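Local coordinates for protein kallistatin (Homo sapiens, PDB 6F4V) that inhibits tissue kallikrein, a serine protease, by forming a stable equimolar complex with it and being cleaved at its own reactive site, at residues Ser32-Ser37 with Asn165-Lys170; Ala171-Pro176 with Ala327-Ala332; Thr183-Tyr188 with Val197-Gln202; Pro273-Ser278 with Leu322-Ala327. All coordinates share one frame; numbering follows the deposited sequence.

Contact 1. Residues Ser32-Ser37 with Asn165-Lys170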
loop_
_atom_site.group_PDB
_atom_site.type_symbol
_atom_site.label_atom_id
_atom_site.label_comp_id
_atom_site.label_asym_id
_atom_site.label_seq_id
_atom_site.Cartn_x
_atom_site.Cartn_y
_atom_site.Cartn_z
ATOM N N SER A 32 -0.781 1.447 0.977
ATOM C CA SER A 32 -0.584 0.241 0.212
ATOM C C SER A 32 -0.638 0.482 -1.300
ATOM O O SER A 32 -1.715 0.640 -1.852
ATOM C CB SER A 32 -1.611 -0.811 0.552
ATOM O OG SER A 32 -1.380 -1.949 -0.253
ATOM N N PRO A 33 0.522 0.441 -1.964
ATOM C CA PRO A 33 0.495 0.621 -3.427
ATOM C C PRO A 33 -0.261 -0.505 -4.112
ATOM O O PRO A 33 -1.008 -0.246 -5.058
ATOM C CB PRO A 33 1.966 0.595 -3.837
ATOM C CG PRO A 33 2.780 0.386 -2.620
ATOM C CD PRO A 33 1.891 0.344 -1.426
ATOM N N LEU A 34 -0.117 -1.730 -3.607
ATOM C CA LEU A 34 -0.816 -2.866 -4.172
ATOM C C LEU A 34 -2.330 -2.677 -4.137
ATOM O O LEU A 34 -3.023 -2.934 -5.116
ATOM C CB LEU A 34 -0.377 -4.168 -3.464
ATOM C CG LEU A 34 -1.133 -5.382 -4.011
ATOM C CD1 LEU A 34 -0.844 -5.556 -5.489
ATOM C CD2 LEU A 34 -0.801 -6.613 -3.266
ATOM N N SER A 35 -2.850 -2.189 -3.022
ATOM C CA SER A 35 -4.282 -1.949 -2.919
ATOM C C SER A 35 -4.751 -0.926 -3.950
ATOM O O SER A 35 -5.761 -1.147 -4.648
ATOM C CB SER A 35 -4.645 -1.453 -1.531
ATOM O OG SER A 35 -5.986 -1.007 -1.488
ATOM N N ILE A 36 -4.007 0.161 -4.073
ATOM C CA ILE A 36 -4.381 1.163 -5.065
ATOM C C ILE A 36 -4.328 0.595 -6.483
ATOM O O ILE A 36 -5.297 0.776 -7.252
ATOM C CB ILE A 36 -3.549 2.468 -4.949
ATOM C CG1 ILE A 36 -3.713 3.104 -3.549
ATOM C CG2 ILE A 36 -3.946 3.424 -6.053
ATOM C CD1 ILE A 36 -2.743 4.252 -3.289
ATOM N N SER A 37 -3.216 -0.052 -6.833
ATOM C CA SER A 37 -3.033 -0.653 -8.174
ATOM C C SER A 37 -4.154 -1.641 -8.519
ATOM O O SER A 37 -4.759 -1.580 -9.611
ATOM C CB SER A 37 -1.664 -1.331 -8.270
ATOM O OG SER A 37 -0.646 -0.363 -8.220
ATOM N N ASN A 165 -11.377 -2.211 -2.388
ATOM C CA ASN A 165 -10.599 -3.369 -2.016
ATOM C C ASN A 165 -9.883 -3.138 -0.726
ATOM O O ASN A 165 -9.863 -2.023 -0.208
ATOM C CB ASN A 165 -9.670 -3.784 -3.127
ATOM C CG ASN A 165 -8.458 -2.924 -3.253
ATOM O OD1 ASN A 165 -8.121 -2.172 -2.363
ATOM N ND2 ASN A 165 -7.771 -3.055 -4.375
ATOM N N TYR A 166 -9.323 -4.202 -0.194
ATOM C CA TYR A 166 -8.620 -4.110 1.090
ATOM C C TYR A 166 -7.475 -5.112 1.086
ATOM O O TYR A 166 -7.482 -6.104 0.317
ATOM C CB TYR A 166 -9.586 -4.372 2.266
ATOM C CG TYR A 166 -10.072 -5.792 2.231
ATOM C CD1 TYR A 166 -9.325 -6.824 2.833
ATOM C CD2 TYR A 166 -11.238 -6.128 1.542
ATOM C CE1 TYR A 166 -9.745 -8.149 2.755
ATOM C CE2 TYR A 166 -11.664 -7.434 1.473
ATOM C CZ TYR A 166 -10.930 -8.438 2.087
ATOM O OH TYR A 166 -11.357 -9.747 1.983
ATOM N N ILE A 167 -6.514 -4.848 1.957
ATOM C CA ILE A 167 -5.419 -5.733 2.233
ATOM C C ILE A 167 -5.235 -5.721 3.739
ATOM O O ILE A 167 -5.306 -4.682 4.382
ATOM C CB ILE A 167 -4.125 -5.332 1.471
ATOM C CG1 ILE A 167 -2.952 -6.252 1.843
ATOM C CG2 ILE A 167 -3.756 -3.867 1.704
ATOM C CD1 ILE A 167 -1.740 -6.138 0.929
ATOM N N TYR A 168 -5.029 -6.916 4.275
ATOM C CA TYR A 168 -4.737 -7.129 5.669
ATOM C C TYR A 168 -3.501 -8.019 5.746
ATOM O O TYR A 168 -3.449 -9.060 5.081
ATOM C CB TYR A 168 -5.902 -7.772 6.400
ATOM C CG TYR A 168 -5.567 -7.916 7.870
ATOM C CD1 TYR A 168 -5.623 -6.825 8.723
ATOM C CD2 TYR A 168 -5.107 -9.125 8.388
ATOM C CE1 TYR A 168 -5.267 -6.937 10.065
ATOM C CE2 TYR A 168 -4.743 -9.249 9.737
ATOM C CZ TYR A 168 -4.837 -8.159 10.570
ATOM O OH TYR A 168 -4.483 -8.236 11.911
ATOM N N PHE A 169 -2.532 -7.601 6.552
ATOM C CA PHE A 169 -1.234 -8.231 6.664
ATOM C C PHE A 169 -0.856 -8.320 8.124
ATOM O O PHE A 169 -0.755 -7.307 8.808
ATOM C CB PHE A 169 -0.201 -7.363 5.927
ATOM C CG PHE A 169 1.216 -7.835 6.047
ATOM C CD1 PHE A 169 1.701 -8.792 5.192
ATOM C CD2 PHE A 169 2.074 -7.291 6.974
ATOM C CE1 PHE A 169 3.019 -9.221 5.258
ATOM C CE2 PHE A 169 3.415 -7.703 7.045
ATOM C CZ PHE A 169 3.876 -8.669 6.178
ATOM N N LYS A 170 -0.595 -9.533 8.600
ATOM C CA LYS A 170 -0.111 -9.702 9.970
ATOM C C LYS A 170 0.920 -10.805 9.934
ATOM O O LYS A 170 0.640 -11.927 9.463
ATOM C CB LYS A 170 -1.272 -10.035 10.938
ATOM C CG LYS A 170 -0.799 -10.105 12.403
ATOM C CD LYS A 170 -1.945 -10.063 13.429
ATOM C CE LYS A 170 -2.925 -11.199 13.351
ATOM N NZ LYS A 170 -4.077 -10.963 14.311
#

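Contact 2. Residues Ala171-Pro176 with Ala327-Ala332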
loop_
_atom_site.group_PDB
_atom_site.type_symbol
_atom_site.label_atom_id
_atom_site.label_comp_id
_atom_site.label_asym_id
_atom_site.label_seq_id
_atom_site.Cartn_x
_atom_site.Cartn_y
_atom_site.Cartn_z
ATOM N N ALA A 171 2.111 -10.481 10.395
ATOM C CA ALA A 171 3.251 -11.356 10.209
ATOM C C ALA A 171 4.188 -11.284 11.379
ATOM O O ALA A 171 4.560 -10.219 11.833
ATOM C CB ALA A 171 4.005 -10.959 8.937
ATOM N N LEU A 172 4.628 -12.446 11.822
ATOM C CA LEU A 172 5.620 -12.549 12.879
ATOM C C LEU A 172 7.047 -12.299 12.365
ATOM O O LEU A 172 7.404 -12.759 11.269
ATOM C CB LEU A 172 5.589 -13.958 13.469
ATOM C CG LEU A 172 4.336 -14.378 14.225
ATOM C CD1 LEU A 172 4.379 -15.894 14.411
ATOM C CD2 LEU A 172 4.218 -13.655 15.553
ATOM N N TRP A 173 7.878 -11.651 13.178
ATOM C CA TRP A 173 9.309 -11.540 12.876
ATOM C C TRP A 173 9.960 -12.919 12.881
ATOM O O TRP A 173 9.664 -13.714 13.770
ATOM C CB TRP A 173 10.039 -10.726 13.947
ATOM C CG TRP A 173 9.594 -9.346 14.145
ATOM C CD1 TRP A 173 9.158 -8.797 15.289
ATOM C CD2 TRP A 173 9.584 -8.306 13.162
ATOM N NE1 TRP A 173 8.882 -7.466 15.106
ATOM C CE2 TRP A 173 9.112 -7.144 13.796
ATOM C CE3 TRP A 173 9.950 -8.241 11.806
ATOM C CZ2 TRP A 173 8.982 -5.915 13.112
ATOM C CZ3 TRP A 173 9.818 -7.015 11.133
ATOM C CH2 TRP A 173 9.333 -5.889 11.786
ATOM N N GLU A 174 10.868 -13.214 11.949
ATOM C CA GLU A 174 11.762 -14.361 12.168
ATOM C C GLU A 174 12.605 -14.159 13.441
ATOM O O GLU A 174 12.894 -15.127 14.141
ATOM C CB GLU A 174 12.720 -14.602 11.000
ATOM C CG GLU A 174 12.051 -15.218 9.787
ATOM C CD GLU A 174 11.823 -16.715 9.888
ATOM O OE1 GLU A 174 11.431 -17.319 8.863
ATOM O OE2 GLU A 174 12.016 -17.294 10.978
ATOM N N LYS A 175 13.003 -12.910 13.701
ATOM C CA LYS A 175 13.882 -12.559 14.825
ATOM C C LYS A 175 13.184 -11.512 15.732
ATOM O O LYS A 175 13.422 -10.296 15.612
ATOM C CB LYS A 175 15.203 -12.018 14.284
ATOM C CG LYS A 175 16.048 -13.043 13.522
ATOM C CD LYS A 175 17.039 -12.359 12.594
ATOM C CE LYS A 175 17.677 -13.341 11.611
ATOM N NZ LYS A 175 18.803 -14.041 12.258
ATOM N N PRO A 176 12.298 -11.985 16.607
ATOM C CA PRO A 176 11.532 -11.059 17.425
ATOM C C PRO A 176 12.322 -10.432 18.562
ATOM O O PRO A 176 13.450 -10.870 18.878
ATOM C CB PRO A 176 10.409 -11.931 17.997
ATOM C CG PRO A 176 10.968 -13.314 18.039
ATOM C CD PRO A 176 11.939 -13.395 16.878
ATOM N N ALA A 327 6.658 -8.683 18.515
ATOM C CA ALA A 327 6.349 -9.970 17.922
ATOM C C ALA A 327 6.286 -9.936 16.371
ATOM O O ALA A 327 6.550 -10.944 15.707
ATOM C CB ALA A 327 5.005 -10.467 18.448
ATOM N N GLY A 328 5.921 -8.791 15.819
ATOM C CA GLY A 328 5.848 -8.641 14.374
ATOM C C GLY A 328 5.253 -7.335 13.919
ATOM O O GLY A 328 5.294 -6.309 14.610
ATOM N N THR A 329 4.666 -7.379 12.733
ATOM C CA THR A 329 4.032 -6.221 12.102
ATOM C C THR A 329 2.612 -6.544 11.711
ATOM O O THR A 329 2.350 -7.624 11.202
ATOM C CB THR A 329 4.820 -5.849 10.801
ATOM O OG1 THR A 329 6.149 -5.473 11.154
ATOM C CG2 THR A 329 4.172 -4.720 10.022
ATOM N N GLU A 330 1.712 -5.582 11.922
ATOM C CA GLU A 330 0.381 -5.605 11.382
ATOM C C GLU A 330 0.217 -4.377 10.487
ATOM O O GLU A 330 0.545 -3.258 10.885
ATOM C CB GLU A 330 -0.677 -5.576 12.474
ATOM C CG GLU A 330 -2.109 -5.692 11.962
ATOM C CD GLU A 330 -3.127 -5.415 13.064
ATOM O OE1 GLU A 330 -2.911 -4.455 13.818
ATOM O OE2 GLU A 330 -4.122 -6.132 13.154
ATOM N N ALA A 331 -0.247 -4.616 9.279
ATOM C CA ALA A 331 -0.497 -3.518 8.315
ATOM C C ALA A 331 -1.800 -3.769 7.579
ATOM O O ALA A 331 -2.120 -4.900 7.225
ATOM C CB ALA A 331 0.693 -3.357 7.367
ATOM N N ALA A 332 -2.592 -2.712 7.394
ATOM C CA ALA A 332 -3.826 -2.811 6.709
ATOM C C ALA A 332 -4.038 -1.594 5.825
ATOM O O ALA A 332 -3.473 -0.529 6.061
ATOM C CB ALA A 332 -4.982 -2.976 7.691
HETATM O O HOH W 1 7.705 -13.219 16.485
#

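Contact 3. Residues Thr183-Tyr188 with Val197-Gln202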
loop_
_atom_site.group_PDB
_atom_site.type_symbol
_atom_site.label_atom_id
_atom_site.label_comp_id
_atom_site.label_asym_id
_atom_site.label_seq_id
_atom_site.Cartn_x
_atom_site.Cartn_y
_atom_site.Cartn_z
ATOM N N THR A 183 11.852 -0.058 26.368
ATOM C CA THR A 183 11.812 1.064 27.319
ATOM C C THR A 183 11.694 2.362 26.547
ATOM O O THR A 183 12.180 2.436 25.404
ATOM C CB THR A 183 13.092 1.157 28.227
ATOM O OG1 THR A 183 14.266 1.322 27.423
ATOM C CG2 THR A 183 13.278 -0.064 29.057
ATOM N N PRO A 184 11.081 3.396 27.157
ATOM C CA PRO A 184 11.008 4.691 26.452
ATOM C C PRO A 184 12.394 5.286 26.134
ATOM O O PRO A 184 13.290 5.215 26.969
ATOM C CB PRO A 184 10.251 5.598 27.437
ATOM C CG PRO A 184 9.540 4.679 28.374
ATOM C CD PRO A 184 10.400 3.450 28.475
ATOM N N LYS A 185 12.554 5.838 24.932
ATOM C CA LYS A 185 13.801 6.495 24.494
ATOM C C LYS A 185 13.503 7.735 23.658
ATOM O O LYS A 185 12.405 7.894 23.104
ATOM C CB LYS A 185 14.654 5.561 23.646
ATOM C CG LYS A 185 15.197 4.336 24.350
ATOM C CD LYS A 185 16.395 4.654 25.239
ATOM C CE LYS A 185 16.454 3.685 26.390
ATOM N NZ LYS A 185 17.652 3.927 27.227
ATOM N N ASP A 186 14.506 8.586 23.518
ATOM C CA ASP A 186 14.365 9.782 22.721
ATOM C C ASP A 186 14.370 9.435 21.211
ATOM O O ASP A 186 15.113 8.567 20.774
ATOM C CB ASP A 186 15.479 10.761 23.016
ATOM C CG ASP A 186 15.301 11.459 24.352
ATOM O OD1 ASP A 186 14.199 11.406 24.963
ATOM O OD2 ASP A 186 16.279 12.084 24.747
ATOM N N PHE A 187 13.505 10.110 20.481
ATOM C CA PHE A 187 13.414 10.002 19.028
ATOM C C PHE A 187 13.504 11.423 18.503
ATOM O O PHE A 187 12.679 12.273 18.845
ATOM C CB PHE A 187 12.084 9.348 18.634
ATOM C CG PHE A 187 11.966 9.035 17.168
ATOM C CD1 PHE A 187 11.611 10.019 16.262
ATOM C CD2 PHE A 187 12.186 7.757 16.707
ATOM C CE1 PHE A 187 11.487 9.715 14.904
ATOM C CE2 PHE A 187 12.079 7.448 15.368
ATOM C CZ PHE A 187 11.726 8.428 14.468
ATOM N N TYR A 188 14.495 11.665 17.656
ATOM C CA TYR A 188 14.845 12.999 17.161
ATOM C C TYR A 188 14.132 13.231 15.843
ATOM O O TYR A 188 14.609 12.839 14.792
ATOM C CB TYR A 188 16.378 13.132 17.035
ATOM C CG TYR A 188 17.072 12.650 18.307
ATOM C CD1 TYR A 188 16.969 13.367 19.499
ATOM C CD2 TYR A 188 17.775 11.437 18.331
ATOM C CE1 TYR A 188 17.567 12.906 20.663
ATOM C CE2 TYR A 188 18.380 10.966 19.495
ATOM C CZ TYR A 188 18.266 11.718 20.662
ATOM O OH TYR A 188 18.839 11.261 21.822
ATOM N N VAL A 197 9.501 7.554 22.747
ATOM C CA VAL A 197 8.855 6.379 22.147
ATOM C C VAL A 197 9.334 5.131 22.854
ATOM O O VAL A 197 10.492 5.076 23.259
ATOM C CB VAL A 197 9.149 6.254 20.626
ATOM C CG1 VAL A 197 8.862 7.553 19.923
ATOM C CG2 VAL A 197 10.588 5.863 20.347
ATOM N N PRO A 198 8.461 4.116 22.971
ATOM C CA PRO A 198 8.972 2.816 23.411
ATOM C C PRO A 198 9.939 2.263 22.366
ATOM O O PRO A 198 9.567 2.130 21.204
ATOM C CB PRO A 198 7.724 1.935 23.543
ATOM C CG PRO A 198 6.553 2.776 23.237
ATOM C CD PRO A 198 7.002 4.124 22.761
ATOM N N MET A 199 11.170 2.031 22.776
ATOM C CA MET A 199 12.214 1.522 21.930
ATOM C C MET A 199 12.474 0.064 22.246
ATOM O O MET A 199 12.863 -0.294 23.369
ATOM C CB MET A 199 13.489 2.361 22.102
ATOM C CG MET A 199 14.559 2.100 21.046
ATOM S SD MET A 199 14.106 2.713 19.391
ATOM C CE MET A 199 14.292 4.465 19.612
ATOM N N MET A 200 12.253 -0.781 21.249
ATOM C CA MET A 200 12.548 -2.202 21.350
ATOM C C MET A 200 14.026 -2.382 21.164
ATOM O O MET A 200 14.667 -1.577 20.482
ATOM C CB MET A 200 11.781 -3.016 20.276
ATOM C CG MET A 200 10.330 -2.630 20.229
ATOM S SD MET A 200 9.335 -3.624 19.149
ATOM C CE MET A 200 10.010 -3.090 17.552
ATOM N N LEU A 201 14.564 -3.444 21.746
ATOM C CA LEU A 201 15.996 -3.736 21.664
ATOM C C LEU A 201 16.238 -5.240 21.511
ATOM O O LEU A 201 15.685 -6.035 22.253
ATOM C CB LEU A 201 16.699 -3.231 22.925
ATOM C CG LEU A 201 18.176 -3.612 23.098
ATOM C CD1 LEU A 201 18.989 -3.043 21.957
ATOM C CD2 LEU A 201 18.693 -3.131 24.450
ATOM N N GLN A 202 17.042 -5.617 20.522
ATOM C CA GLN A 202 17.629 -6.939 20.442
ATOM C C GLN A 202 19.085 -6.774 20.072
ATOM O O GLN A 202 19.420 -5.893 19.312
ATOM C CB GLN A 202 16.902 -7.899 19.470
ATOM C CG GLN A 202 16.809 -7.484 18.029
ATOM C CD GLN A 202 16.143 -8.534 17.179
ATOM O OE1 GLN A 202 16.757 -9.545 16.842
ATOM N NE2 GLN A 202 14.884 -8.302 16.812
HETATM O O HOH W 2 15.182 -0.415 24.764
#

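Contact 4. Residues Pro273-Ser278 with Leu322-Ala327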
loop_
_atom_site.group_PDB
_atom_site.type_symbol
_atom_site.label_atom_id
_atom_site.label_comp_id
_atom_site.label_asym_id
_atom_site.label_seq_id
_atom_site.Cartn_x
_atom_site.Cartn_y
_atom_site.Cartn_z
ATOM N N PRO A 273 11.735 1.375 17.189
ATOM C CA PRO A 273 10.591 1.708 18.013
ATOM C C PRO A 273 9.431 0.763 17.832
ATOM O O PRO A 273 9.243 0.181 16.749
ATOM C CB PRO A 273 10.197 3.127 17.571
ATOM C CG PRO A 273 11.257 3.583 16.629
ATOM C CD PRO A 273 11.993 2.389 16.154
ATOM N N LYS A 274 8.680 0.624 18.910
ATOM C CA LYS A 274 7.345 0.065 18.886
ATOM C C LYS A 274 6.444 1.254 18.594
ATOM O O LYS A 274 6.510 2.263 19.301
ATOM C CB LYS A 274 6.994 -0.535 20.248
ATOM C CG LYS A 274 5.571 -1.056 20.356
ATOM C CD LYS A 274 5.323 -1.648 21.737
ATOM C CE LYS A 274 3.869 -2.068 21.895
ATOM N NZ LYS A 274 3.642 -2.647 23.246
ATOM N N PHE A 275 5.604 1.153 17.573
ATOM C CA PHE A 275 4.861 2.327 17.103
ATOM C C PHE A 275 3.749 1.977 16.150
ATOM O O PHE A 275 3.696 0.873 15.571
ATOM C CB PHE A 275 5.812 3.323 16.368
ATOM C CG PHE A 275 6.256 2.849 15.021
ATOM C CD1 PHE A 275 7.302 1.966 14.902
ATOM C CD2 PHE A 275 5.590 3.242 13.858
ATOM C CE1 PHE A 275 7.716 1.481 13.670
ATOM C CE2 PHE A 275 5.999 2.761 12.619
ATOM C CZ PHE A 275 7.048 1.853 12.521
ATOM N N SER A 276 2.913 2.988 15.966
ATOM C CA SER A 276 1.846 2.956 14.991
ATOM C C SER A 276 1.814 4.255 14.231
ATOM O O SER A 276 1.978 5.322 14.831
ATOM C CB SER A 276 0.475 2.732 15.637
ATOM O OG SER A 276 -0.434 2.337 14.621
ATOM N N ILE A 277 1.635 4.148 12.902
ATOM C CA ILE A 277 1.347 5.302 12.042
ATOM C C ILE A 277 0.227 4.944 11.070
ATOM O O ILE A 277 -0.122 3.750 10.860
ATOM C CB ILE A 277 2.568 5.821 11.226
ATOM C CG1 ILE A 277 3.140 4.758 10.276
ATOM C CG2 ILE A 277 3.650 6.365 12.141
ATOM C CD1 ILE A 277 4.077 5.329 9.217
ATOM N N SER A 278 -0.322 5.970 10.451
ATOM C CA SER A 278 -1.351 5.768 9.472
ATOM C C SER A 278 -1.257 6.821 8.397
ATOM O O SER A 278 -0.578 7.848 8.586
ATOM C CB SER A 278 -2.705 5.778 10.168
ATOM O OG SER A 278 -2.947 7.030 10.728
ATOM N N LEU A 322 -0.114 1.066 10.031
ATOM C CA LEU A 322 1.069 0.247 10.349
ATOM C C LEU A 322 1.211 0.157 11.860
ATOM O O LEU A 322 1.181 1.198 12.530
ATOM C CB LEU A 322 2.338 0.932 9.821
ATOM C CG LEU A 322 3.691 0.226 10.073
ATOM C CD1 LEU A 322 3.682 -1.169 9.484
ATOM C CD2 LEU A 322 4.844 1.034 9.510
ATOM N N ASP A 323 1.414 -1.065 12.350
ATOM C CA ASP A 323 1.624 -1.355 13.774
ATOM C C ASP A 323 2.812 -2.306 13.897
ATOM O O ASP A 323 2.745 -3.460 13.447
ATOM C CB ASP A 323 0.349 -1.985 14.383
ATOM C CG ASP A 323 0.411 -2.117 15.892
ATOM O OD1 ASP A 323 1.510 -2.123 16.468
ATOM O OD2 ASP A 323 -0.652 -2.251 16.525
ATOM N N VAL A 324 3.881 -1.821 14.517
ATOM C CA VAL A 324 5.106 -2.560 14.711
ATOM C C VAL A 324 5.301 -2.777 16.206
ATOM O O VAL A 324 5.277 -1.825 17.006
ATOM C CB VAL A 324 6.303 -1.788 14.092
ATOM C CG1 VAL A 324 7.641 -2.345 14.556
ATOM C CG2 VAL A 324 6.181 -1.806 12.547
ATOM N N ASP A 325 5.499 -4.031 16.585
ATOM C CA ASP A 325 5.820 -4.347 17.978
ATOM C C ASP A 325 6.841 -5.492 18.050
ATOM O O ASP A 325 7.482 -5.844 17.060
ATOM C CB ASP A 325 4.539 -4.657 18.757
ATOM C CG ASP A 325 3.878 -5.949 18.315
ATOM O OD1 ASP A 325 4.480 -6.806 17.608
ATOM O OD2 ASP A 325 2.702 -6.121 18.663
ATOM N N GLU A 326 7.006 -6.055 19.251
ATOM C CA GLU A 326 8.078 -6.981 19.507
ATOM C C GLU A 326 7.890 -8.304 18.805
ATOM O O GLU A 326 8.862 -8.972 18.542
ATOM C CB GLU A 326 8.220 -7.244 21.029
ATOM C CG GLU A 326 8.666 -6.026 21.810
ATOM C CD GLU A 326 7.538 -5.178 22.339
ATOM O OE1 GLU A 326 6.400 -5.307 21.868
ATOM O OE2 GLU A 326 7.799 -4.377 23.256
ATOM N N ALA A 327 6.658 -8.683 18.515
ATOM C CA ALA A 327 6.349 -9.970 17.922
ATOM C C ALA A 327 6.286 -9.936 16.371
ATOM O O ALA A 327 6.550 -10.944 15.707
ATOM C CB ALA A 327 5.005 -10.467 18.448
HETATM O O HOH W 3 6.226 -3.247 25.043
#

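Contact 1. Residues Ser32-Ser37 with Asn165-Lys170
The flat carboxamide of Asn-165 meets Ser-35 with its two polar atoms. ND2 donates to Ser-35 O at 2.8 Å, and this carbonyl lies close to the amide plane. The hydrogen is received on a lone pair of Ser-35 O, with an N-H...O angle of 163°. OD1 takes the hydroxyl of Ser-35, OG to OD1 2.6 Å, with OG tilted slightly from the carbonyl plane. The two bonds to one residue fix the rotation of the amide. CG of Asn-165 sits between its own backbone N and carbonyl carbon (chi1 77°), which points the amide at the first turn of helix 33-44. Ser-35 OG also bonds to Thr-335 OG1 on the next strand. An alanine in place of Asn-165 would probably leave Ser-35 O and the Ser-35 hydroxyl without these mates and open a gap between helix and strand.

Two residues on, Ile-167 packs against the start of the helix. Its CG2 approaches Ser-32 OG at 3.6 Å and Ser-35 CB at 4.1 Å. Its CD1 meets Leu-34 CD2 at 4.3 Å, tip to tip. Ser-32 is the N-cap: its OG accepts from Ser-35 N at 3.1 Å. That OG also bonds to the backbone of the second chain, and Ser-32 N bonds to His-318 NE2. The contact is wholly buried. A serine-rich helix start under the central strands, with asparagine and histidine close by, is characteristic of the serpin shutter region.

Contact 2. Residues Ala171-Pro176 with Ala327-Ala332
Ala-171 and Thr-329 form an antiparallel hydrogen-bonded pair: Ala-171 N to Thr-329 O and Thr-329 N to Ala-171 O are both 3.0 Å. Trp-173 N donates to Ala-327 O at 2.9 Å, where the strand has given way to loop. A water also donates to Ala-327 O, at 2.7 Å.

The main side-chain contact is made by the indole of Trp-173. CA of Gly-328 lies over one face of it, 3.5 Å from the centroid of the five-membered ring, a CH-pi contact. A side chain at Gly-328 would run into Ala-171 O and Leu-172 CA, so glycine lets the strands come this close. Further out, Trp-173 CH2 comes to 3.3 Å from Thr-329 OG1, a hydroxyl that bonds to Tyr-224 OH. The indole NE1 is held by Asp-325 O, and the Tyr-224 ring meets the indole nearly parallel.

Apolar contact is slight: Leu-172 CD2 and Ala-327 CB are 4.4 Å apart.

Residues 328-332, with glycine and alanines among them, run as a strand beside 159-172. This is consistent with a cleaved serpin, in which the reactive-centre loop is inserted into sheet A. The tryptophan marks the breach, the top of that sheet where the loop begins to enter.

Contact 3. Residues Thr183-Tyr188 with Val197-Gln202
This contact is the open end of a beta hairpin, strand 183-188 followed by strand 193-202. Four backbone hydrogen bonds join the arms here, and Phe-187 with Val-195 continues the ladder toward the turn. Thr-183 pairs with Met-199: Met-199 N to Thr-183 O is 2.8 Å, and Thr-183 N to Met-199 O is longer, at 3.2 Å. Lys-185 pairs with Val-197: Lys-185 N to Val-197 O is 2.8 Å and Val-197 N to Lys-185 O is 2.9 Å. Between these pairs, Pro-184 faces Pro-198. Neither proline has an N-H to give, and both lie at a non-hydrogen-bonded position, where no bond between the arms is called for. Pro-184 CA instead comes to 3.3 Å from Val-197 O.

In serpins this hairpin belongs to sheet C, and its turn forms part of the gate past which the reactive-centre loop must move to reach the latent form. Here 183-188 is an outermost strand within the chain, while 193-202 also pairs with strand 269-282.

On the face of Lys-185 and Met-199 the side chains cross at about a right angle. Lys-185 CG presses on Met-199 CB at 3.4 Å, tighter than usual for two carbons. The lysine chain bends at chi2 (-77°), and its amine leads away from the partner strand. Phe-187 touches Val-197 with its CB, 3.9 Å from CG1. Both Phe-187 and Val-197 also pack on the second chain. A water donates to Met-199 O at 2.7 Å and is weakly bonded to Thr-183 OG1.

Contact 4. Residues Pro273-Ser278 with Leu322-Ala327
With its CG between the backbone N and the carbonyl carbon (chi1 72°), Phe-275 brings the end of its ring close to the partner strand. The ring then spans two residues: CE1 touches Val-324 CB at 3.6 Å, and CE2 touches Leu-322 CD2 at 3.7 Å. An alanine in place of Phe-275 would probably open a gap beside Leu-322 and Val-324 and let their side chains shift. Ile-277 continues this face, lying side by side with Leu-322, CG1 to CB 3.9 Å.

The backbones pair antiparallel. Val-324 N gives an almost straight bond to Phe-275 O (2.9 Å, 178°), and Phe-275 N returns one to Val-324 O. Ile-277 and Leu-322 are bonded in the same two-way fashion. Leu-322 O may take a second bond from Ser-276 OG, but this is doubtful because the serine has two conformers.

Lys-274 is fully extended, its CG 3.4 Å from Val-324 O. Its NZ is 4.1 Å from Glu-326 OE1, beyond a salt bridge, and a water links NZ to Glu-326 OE2. That OE2 also bonds to Thr-182 OG1. Asp-325 OD1 accepts from Ala-327 N, an Asx turn.

Strand 269-282 is thus tied to strand 312-324. Strand 328-340 adjoins Leu-322 and Val-324, strand 29-31 packs under Ile-277 and Leu-322, and the second chain meets Phe-275.

In the fold
From the N terminus, contact 1 closes the first large loop, bringing the start of helix 33-44 to strand 159-172. The same strand then runs on into contact 2, which closes a second loop by pairing its end with strand 328-340. Contacts 3 and 4 both lie within that second loop and follow one another. Contact 3 closes the short hairpin 183-202, and contact 4 joins strands 269-282 and 312-324. Contacts 2 and 4 share Ala-327, where the chain turns between neighbouring strands. Pro-198 O bonds to Lys-274 N, linking contact 3 to contact 4. Together they tie the helix start to sheet A and join the sheet C hairpin to its edge through strand 269-282.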